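Local coordinates for protein putative aminomethyltransferase (Leptospirillum rubarum, PDB 3TTG) that is of unproven function but, as a putative aminomethyltransferase related to the glycine cleavage T-protein, probably binds a folate, at residues 60-65 against 78-83; 64-69 against 252-257; 158-163 against 173-178. All coordinates share one frame; numbering follows the deposited sequence.

Contact 1. Residues 60-65 against 78-83; sequences QGIASQ and SFFLNP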
# COMPACT_ATOMS: atom_id res chain seq x y z
N GLN A 60 17.83 7.84 7.15
CA GLN A 60 18.53 6.74 6.46
C GLN A 60 18.87 5.58 7.40
O GLN A 60 18.90 4.43 6.96
CB GLN A 60 19.83 7.29 5.84
CG GLN A 60 20.65 6.32 5.01
CD GLN A 60 20.07 6.10 3.63
OE1 GLN A 60 18.86 6.17 3.38
NE2 GLN A 60 20.92 5.73 2.70
N GLY A 61 19.12 5.88 8.68
CA GLY A 61 19.46 4.86 9.66
C GLY A 61 18.24 4.14 10.21
O GLY A 61 18.37 3.11 10.88
N ILE A 62 17.04 4.58 9.87
CA ILE A 62 15.85 3.89 10.42
C ILE A 62 14.89 3.34 9.35
O ILE A 62 14.17 2.41 9.65
CB ILE A 62 15.10 4.74 11.44
CG1 ILE A 62 14.60 5.98 10.86
CG2 ILE A 62 15.99 5.06 12.66
CD1 ILE A 62 13.94 6.94 11.90
N ALA A 63 14.88 3.92 8.15
CA ALA A 63 14.11 3.48 7.00
C ALA A 63 14.88 2.34 6.32
O ALA A 63 16.12 2.38 6.23
CB ALA A 63 13.93 4.63 6.01
N SER A 64 14.15 1.39 5.75
CA SER A 64 14.78 0.30 4.99
C SER A 64 15.17 0.72 3.55
O SER A 64 15.97 0.07 2.90
CB SER A 64 13.89 -0.93 4.94
OG SER A 64 12.68 -0.65 4.29
N GLN A 65 14.56 1.82 3.07
CA GLN A 65 14.80 2.35 1.75
C GLN A 65 15.99 3.32 1.75
O GLN A 65 16.30 3.93 2.77
CB GLN A 65 13.53 3.06 1.25
CG GLN A 65 13.58 3.55 -0.23
CD GLN A 65 13.89 2.46 -1.20
OE1 GLN A 65 15.05 2.20 -1.56
NE2 GLN A 65 12.88 1.75 -1.63
N SER A 78 9.03 2.90 1.52
CA SER A 78 9.92 2.34 2.54
C SER A 78 9.16 1.64 3.62
O SER A 78 8.03 2.00 3.93
CB SER A 78 10.73 3.45 3.22
OG SER A 78 11.78 2.92 4.02
N PHE A 79 9.85 0.71 4.27
CA PHE A 79 9.45 0.15 5.53
C PHE A 79 10.26 0.79 6.65
O PHE A 79 11.34 1.35 6.45
CB PHE A 79 9.67 -1.37 5.57
CG PHE A 79 8.74 -2.11 4.68
CD1 PHE A 79 7.40 -2.23 4.99
CD2 PHE A 79 9.19 -2.64 3.48
CE1 PHE A 79 6.53 -2.86 4.12
CE2 PHE A 79 8.31 -3.24 2.60
CZ PHE A 79 7.00 -3.40 2.94
N PHE A 80 9.72 0.65 7.84
CA PHE A 80 10.38 0.95 9.12
C PHE A 80 10.29 -0.34 9.88
O PHE A 80 9.20 -0.83 10.20
CB PHE A 80 9.74 2.13 9.84
CG PHE A 80 9.92 3.42 9.09
CD1 PHE A 80 10.91 4.31 9.43
CD2 PHE A 80 9.18 3.67 7.93
CE1 PHE A 80 11.11 5.46 8.71
CE2 PHE A 80 9.39 4.82 7.20
CZ PHE A 80 10.36 5.69 7.57
N LEU A 81 11.43 -0.95 10.07
CA LEU A 81 11.47 -2.27 10.71
C LEU A 81 11.94 -2.22 12.12
O LEU A 81 12.55 -1.26 12.52
CB LEU A 81 12.42 -3.18 9.92
CG LEU A 81 12.22 -3.20 8.38
CD1 LEU A 81 13.28 -4.02 7.70
CD2 LEU A 81 10.88 -3.74 7.99
N ASN A 82 11.66 -3.30 12.87
CA ASN A 82 12.21 -3.50 14.19
C ASN A 82 13.59 -4.16 13.99
O ASN A 82 13.89 -4.57 12.88
CB ASN A 82 11.23 -4.30 15.06
CG ASN A 82 11.08 -5.76 14.75
OD1 ASN A 82 11.85 -6.37 14.01
ND2 ASN A 82 10.11 -6.34 15.37
N PRO A 83 14.38 -4.35 15.06
CA PRO A 83 15.73 -4.96 14.91
C PRO A 83 15.78 -6.38 14.29
O PRO A 83 16.83 -6.80 13.76
CB PRO A 83 16.20 -5.00 16.36
CG PRO A 83 15.55 -3.81 16.98
CD PRO A 83 14.18 -3.87 16.44
O HOH W 1 13.97 -0.25 9.01
O HOH W 2 12.74 1.50 11.91

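Contact 2. Residues 64-69 against 252-257; sequences SQDILK and GVSYNK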
# COMPACT_ATOMS: atom_id res chain seq x y z
N SER A 64 14.15 1.39 5.75
CA SER A 64 14.78 0.30 4.99
C SER A 64 15.17 0.72 3.55
O SER A 64 15.97 0.07 2.90
CB SER A 64 13.89 -0.93 4.94
OG SER A 64 12.68 -0.65 4.29
N GLN A 65 14.56 1.82 3.07
CA GLN A 65 14.80 2.35 1.75
C GLN A 65 15.99 3.32 1.75
O GLN A 65 16.30 3.93 2.77
CB GLN A 65 13.53 3.06 1.25
CG GLN A 65 13.58 3.55 -0.23
CD GLN A 65 13.89 2.46 -1.20
OE1 GLN A 65 15.05 2.20 -1.56
NE2 GLN A 65 12.88 1.75 -1.63
N ASP A 66 16.68 3.39 0.65
CA ASP A 66 17.73 4.37 0.42
C ASP A 66 17.07 5.76 0.13
O ASP A 66 16.51 5.96 -0.97
CB ASP A 66 18.59 3.96 -0.76
CG ASP A 66 19.80 4.84 -0.91
OD1 ASP A 66 19.82 5.96 -0.31
OD2 ASP A 66 20.70 4.46 -1.67
N ILE A 67 17.06 6.62 1.15
CA ILE A 67 16.50 7.99 1.15
C ILE A 67 17.51 9.00 0.56
O ILE A 67 17.06 10.00 0.06
CB ILE A 67 16.14 8.37 2.67
CG1 ILE A 67 15.09 7.43 3.25
CG2 ILE A 67 15.73 9.83 2.89
CD1 ILE A 67 13.95 7.05 2.33
N LEU A 68 18.83 8.77 0.68
CA LEU A 68 19.89 9.68 0.21
C LEU A 68 19.96 9.78 -1.30
O LEU A 68 20.15 10.86 -1.84
CB LEU A 68 21.29 9.22 0.71
CG LEU A 68 21.51 9.10 2.20
CD1 LEU A 68 22.89 8.47 2.49
CD2 LEU A 68 21.33 10.42 2.87
N LYS A 69 19.87 8.63 -1.98
CA LYS A 69 19.94 8.57 -3.44
C LYS A 69 18.72 9.20 -4.11
O LYS A 69 18.83 9.66 -5.26
CB LYS A 69 20.10 7.11 -3.94
CG LYS A 69 18.81 6.25 -4.03
CD LYS A 69 18.47 5.78 -5.47
CE LYS A 69 17.86 6.82 -6.41
NZ LYS A 69 18.86 7.62 -7.18
N GLY A 252 10.53 -1.49 -1.48
CA GLY A 252 10.64 -0.91 -0.13
C GLY A 252 11.96 -1.05 0.61
O GLY A 252 12.10 -0.48 1.68
N VAL A 253 12.92 -1.85 0.10
CA VAL A 253 14.21 -2.08 0.77
C VAL A 253 15.33 -1.81 -0.18
O VAL A 253 15.23 -2.23 -1.33
CB VAL A 253 14.28 -3.57 1.25
CG1 VAL A 253 15.63 -3.93 1.85
CG2 VAL A 253 13.18 -3.91 2.22
N SER A 254 16.40 -1.21 0.29
CA SER A 254 17.65 -1.13 -0.47
C SER A 254 18.63 -2.14 0.09
O SER A 254 18.90 -2.10 1.27
CB SER A 254 18.29 0.25 -0.44
OG SER A 254 19.62 0.21 -0.92
N TYR A 255 19.17 -3.03 -0.77
CA TYR A 255 20.20 -3.98 -0.38
C TYR A 255 21.61 -3.39 -0.60
O TYR A 255 22.57 -4.12 -0.43
CB TYR A 255 20.04 -5.27 -1.20
CG TYR A 255 18.83 -6.06 -0.77
CD1 TYR A 255 18.83 -6.78 0.42
CD2 TYR A 255 17.65 -6.05 -1.52
CE1 TYR A 255 17.69 -7.41 0.87
CE2 TYR A 255 16.51 -6.71 -1.09
CZ TYR A 255 16.55 -7.44 0.09
OH TYR A 255 15.47 -8.19 0.52
N ASN A 256 21.76 -2.15 -1.10
CA ASN A 256 23.07 -1.52 -1.30
C ASN A 256 23.39 -0.39 -0.30
O ASN A 256 24.55 -0.04 -0.17
CB ASN A 256 23.15 -0.98 -2.73
CG ASN A 256 23.20 -2.07 -3.74
OD1 ASN A 256 24.06 -2.95 -3.66
ND2 ASN A 256 22.26 -2.09 -4.68
N LYS A 257 22.46 0.05 0.49
CA LYS A 257 22.71 1.17 1.39
C LYS A 257 23.51 0.79 2.66
O LYS A 257 23.65 -0.37 2.97
CB LYS A 257 21.40 1.80 1.78
CG LYS A 257 20.52 0.93 2.65
CD LYS A 257 19.27 1.60 3.14
CE LYS A 257 19.52 2.61 4.20
NZ LYS A 257 18.27 3.19 4.73
O HOH W 3 13.71 -0.36 -3.48

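Contact 3. Residues 158-163 against 173-178; sequences SGSSFR and IHPTSF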
# COMPACT_ATOMS: atom_id res chain seq x y z
N SER A 158 3.91 11.86 -13.64
CA SER A 158 4.36 10.50 -13.97
C SER A 158 4.46 9.68 -12.73
O SER A 158 4.43 10.23 -11.64
CB SER A 158 5.72 10.52 -14.68
OG SER A 158 6.69 11.22 -13.93
N GLY A 159 4.57 8.36 -12.90
CA GLY A 159 4.71 7.40 -11.81
C GLY A 159 5.91 7.71 -10.92
O GLY A 159 6.88 8.28 -11.39
N SER A 160 5.86 7.32 -9.66
CA SER A 160 6.91 7.52 -8.65
C SER A 160 7.27 9.01 -8.49
O SER A 160 8.45 9.35 -8.50
CB SER A 160 8.17 6.73 -9.01
OG SER A 160 7.90 5.37 -9.25
N SER A 161 6.27 9.89 -8.34
CA SER A 161 6.58 11.31 -8.22
C SER A 161 5.93 11.91 -7.03
O SER A 161 4.90 11.42 -6.53
CB SER A 161 6.19 12.10 -9.48
OG SER A 161 4.79 12.09 -9.68
N PHE A 162 6.55 12.98 -6.56
CA PHE A 162 6.12 13.76 -5.38
C PHE A 162 6.18 15.21 -5.76
O PHE A 162 7.27 15.71 -6.04
CB PHE A 162 7.05 13.52 -4.17
CG PHE A 162 6.59 14.27 -2.94
CD1 PHE A 162 5.34 14.02 -2.40
CD2 PHE A 162 7.34 15.32 -2.41
CE1 PHE A 162 4.87 14.75 -1.33
CE2 PHE A 162 6.88 16.03 -1.31
CZ PHE A 162 5.66 15.72 -0.77
N ARG A 163 5.03 15.87 -5.80
CA ARG A 163 4.98 17.26 -6.25
C ARG A 163 4.26 18.14 -5.24
O ARG A 163 3.26 17.71 -4.68
CB ARG A 163 4.20 17.36 -7.58
CG ARG A 163 4.32 16.21 -8.60
CD ARG A 163 5.28 16.48 -9.75
NE ARG A 163 4.86 17.66 -10.54
CZ ARG A 163 5.54 18.18 -11.56
NH1 ARG A 163 5.08 19.26 -12.18
NH2 ARG A 163 6.67 17.62 -11.98
N ILE A 173 2.30 10.30 -6.71
CA ILE A 173 1.94 9.34 -7.75
C ILE A 173 2.77 8.13 -7.44
O ILE A 173 3.99 8.20 -7.49
CB ILE A 173 2.11 9.78 -9.20
CG1 ILE A 173 1.52 11.15 -9.50
CG2 ILE A 173 1.53 8.71 -10.13
CD1 ILE A 173 0.17 11.32 -9.26
N HIS A 174 2.12 7.05 -7.09
CA HIS A 174 2.84 5.84 -6.71
C HIS A 174 3.65 5.28 -7.88
O HIS A 174 3.27 5.42 -9.06
CB HIS A 174 1.86 4.73 -6.26
CG HIS A 174 1.08 4.96 -5.00
ND1 HIS A 174 0.54 3.91 -4.30
CD2 HIS A 174 0.67 6.12 -4.43
CE1 HIS A 174 -0.18 4.46 -3.32
NE2 HIS A 174 -0.10 5.77 -3.35
N PRO A 175 4.67 4.47 -7.59
CA PRO A 175 5.26 3.65 -8.68
C PRO A 175 4.20 2.72 -9.23
O PRO A 175 3.30 2.28 -8.49
CB PRO A 175 6.37 2.86 -7.98
CG PRO A 175 6.19 3.04 -6.58
CD PRO A 175 5.26 4.15 -6.28
N THR A 176 4.25 2.44 -10.54
CA THR A 176 3.23 1.56 -11.14
C THR A 176 3.50 0.08 -10.75
O THR A 176 2.55 -0.67 -10.69
CB THR A 176 3.16 1.77 -12.62
OG1 THR A 176 4.48 1.57 -13.15
CG2 THR A 176 2.64 3.18 -12.96
N SER A 177 4.74 -0.29 -10.33
CA SER A 177 5.07 -1.65 -9.88
C SER A 177 5.03 -1.75 -8.38
O SER A 177 5.50 -0.85 -7.66
CB SER A 177 6.44 -2.11 -10.39
OG SER A 177 6.29 -2.25 -11.79
N PHE A 178 4.43 -2.84 -7.88
CA PHE A 178 4.31 -2.99 -6.45
C PHE A 178 4.63 -4.41 -6.03
O PHE A 178 5.78 -4.82 -6.20
CB PHE A 178 2.93 -2.44 -5.97
CG PHE A 178 2.94 -2.02 -4.52
CD1 PHE A 178 3.91 -1.13 -4.03
CD2 PHE A 178 2.05 -2.58 -3.60
CE1 PHE A 178 3.92 -0.72 -2.70
CE2 PHE A 178 2.07 -2.17 -2.25
CZ PHE A 178 3.02 -1.26 -1.81

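Contact 1. Residues 60-65 against 78-83
Ser-64 grips both backbone polar groups of Phe-79. Its N donates to Phe-79 O over 2.9 Å in a nearly straight bond (166°), while its OG accepts from Phe-79 N at 3.1 Å. The side chain can turn back on the strand because OG sits between the backbone N and the carbonyl carbon (chi1 62°). The proton of OG goes elsewhere, to Gly-252 O, and CB rests against Leu-81 CD1. Ser-78, on the strand, answers with its own hydroxyl: its OG takes the N-H of Gln-65 at 3.1 Å and gives its own proton to Phe-79 O at 2.9 Å. That carbonyl therefore has two donors, Ser-64 N and Ser-78 OG, which arrive from opposite faces of its plane. Phe-80 supplies the apolar part. Ala-63 CA lies over one face of its ring, 4.0 Å from CE1, and CE1 also touches Ile-62 CG1 at 4.1 Å; Leu-116 and Phe-112 of helix 109-118 pack on the same ring, the latter edge-to-face. Beyond it the backbones part, and two waters span the gap from Ile-62 O, one to Leu-81 N and the other to Leu-81 O. Strand 75-81, an outermost strand of its sheet, thus has its outer polar groups met by a loop, two serine hydroxyls and water, so that buried donors and acceptors are paired without a further regular strand.

Contact 2. Residues 64-69 against 252-257
Ser-64 meets the chain leaving helix 249-252 through two bonds. Its OG donates to Gly-252 O at 2.7 Å, giving a carbonyl at the helix end a partner, and its O accepts from Ser-254 N at 2.9 Å along a straight path (170°). Lys-257 reaches across from the same segment: folded at chi3 (-73°), it lays CD 3.6 Å from Ser-64 O and brings NZ to 2.9 Å from Gln-65 O, above the carbonyl plane. Gln-60 O and Ala-63 O also accept from NZ, so three backbone carbonyls surround the ammonium. Replacing Lys-257 with an alanine removes NZ, and the three carbonyls would probably lose the donor they share, leaving the loop after helix 55-60 less firmly held. The Gln-65 amide is used at both ends: OE1 takes Asp-66 N, while NE2 serves Tyr-77 O and a water near Val-253 O. Apolar contact is slight, mainly Asp-66 CB against Ser-254 CB at 3.7 Å. Each of these two residues also orders its own chain: Asp-66 OD1 accepts Lys-69 N as an Asx motif and is held by Gln-60 NE2, and Ser-254 OG accepts Asn-256 N in an ST turn. Lys-257 begins the Lys-Gly-Cys-Tyr-x-Gly-Gln-Glu signature of YgfZ-like proteins. Three peptide oxygens take its NZ protons, Asp-66 OD1 lying 6.0 Å from NZ; these bonds tie the start of that motif to the loop and probably help balance the charge.

Contact 3. Residues 158-163 against 173-178
Ser-160 OG comes against the puckered ring of Pro-175, 3.2 Å from Pro-175 CB, and Trp-92 of strand 87-96 packs on the same proline. None of the aromatic rings of the two segments makes the contact; they turn to other partners. His-174 points away from 158-163, meets Trp-92 with the planes about 35° apart, and has its NE2 bonded to Asp-189. Phe-162 lies nearly parallel to Tyr-170 where the two rings meet. Between the segments the largest share of buried surface belongs to Ile-173. Its CB sits 3.4 Å from Ser-158 O, its CG1 lies 3.4 Å from Ser-161 OG, and its CG2 reaches Gly-159 CA. Ser-161 OG, placed between the backbone N and the carbonyl carbon (chi1 65°), donates to Ser-158 O at 2.7 Å, nearly along the C=O axis, and so closes the turn against the isoleucine. Ser-161 and Ile-173 form an antiparallel hydrogen-bonded pair, with their side chains on one face of the sheet. Ile-173 N donates to Ser-161 O at 2.8 Å, and Ser-161 N reaches Ile-173 O at 3.0 Å on a lone pair in the carbonyl plane. One residue earlier, Ser-160 N makes a weak bond to His-174 O. The backbone of Ser-160 has left-handed helical angles, and Ser-160 and Ser-161 both face Ile-173. That is a G1 beta bulge, lying where the antiparallel hairpin strands 161-164 and 170-173 open out at the margin of the mixed sheet of the probable folate-binding domain.

In the fold
Contacts 1 and 2 adjoin, their centres 9 Å apart. They share Ser-64 and Gln-65, and Lys-257 NZ bridges them by probable hydrogen bonds to Gln-60 O (2.6 Å) and Ala-63 O (2.7 Å), so the loop after helix 55-60 is held between strand 75-81 and the chain following helix 249-252. Contact 3 belongs to another sheet, its centre about 20 Å from that of contact 1 and 17 Å from that of contact 2, with nearest atoms about 7 Å from both. Tyr-77 and Leu-248 span the interval: Phe-79 and Phe-178 both meet them. None includes a ligand, so any link to a folate pocket stays open; contacts 1 and 3 lie in the family's folate-binding region, against which contact 2 brings 252-257.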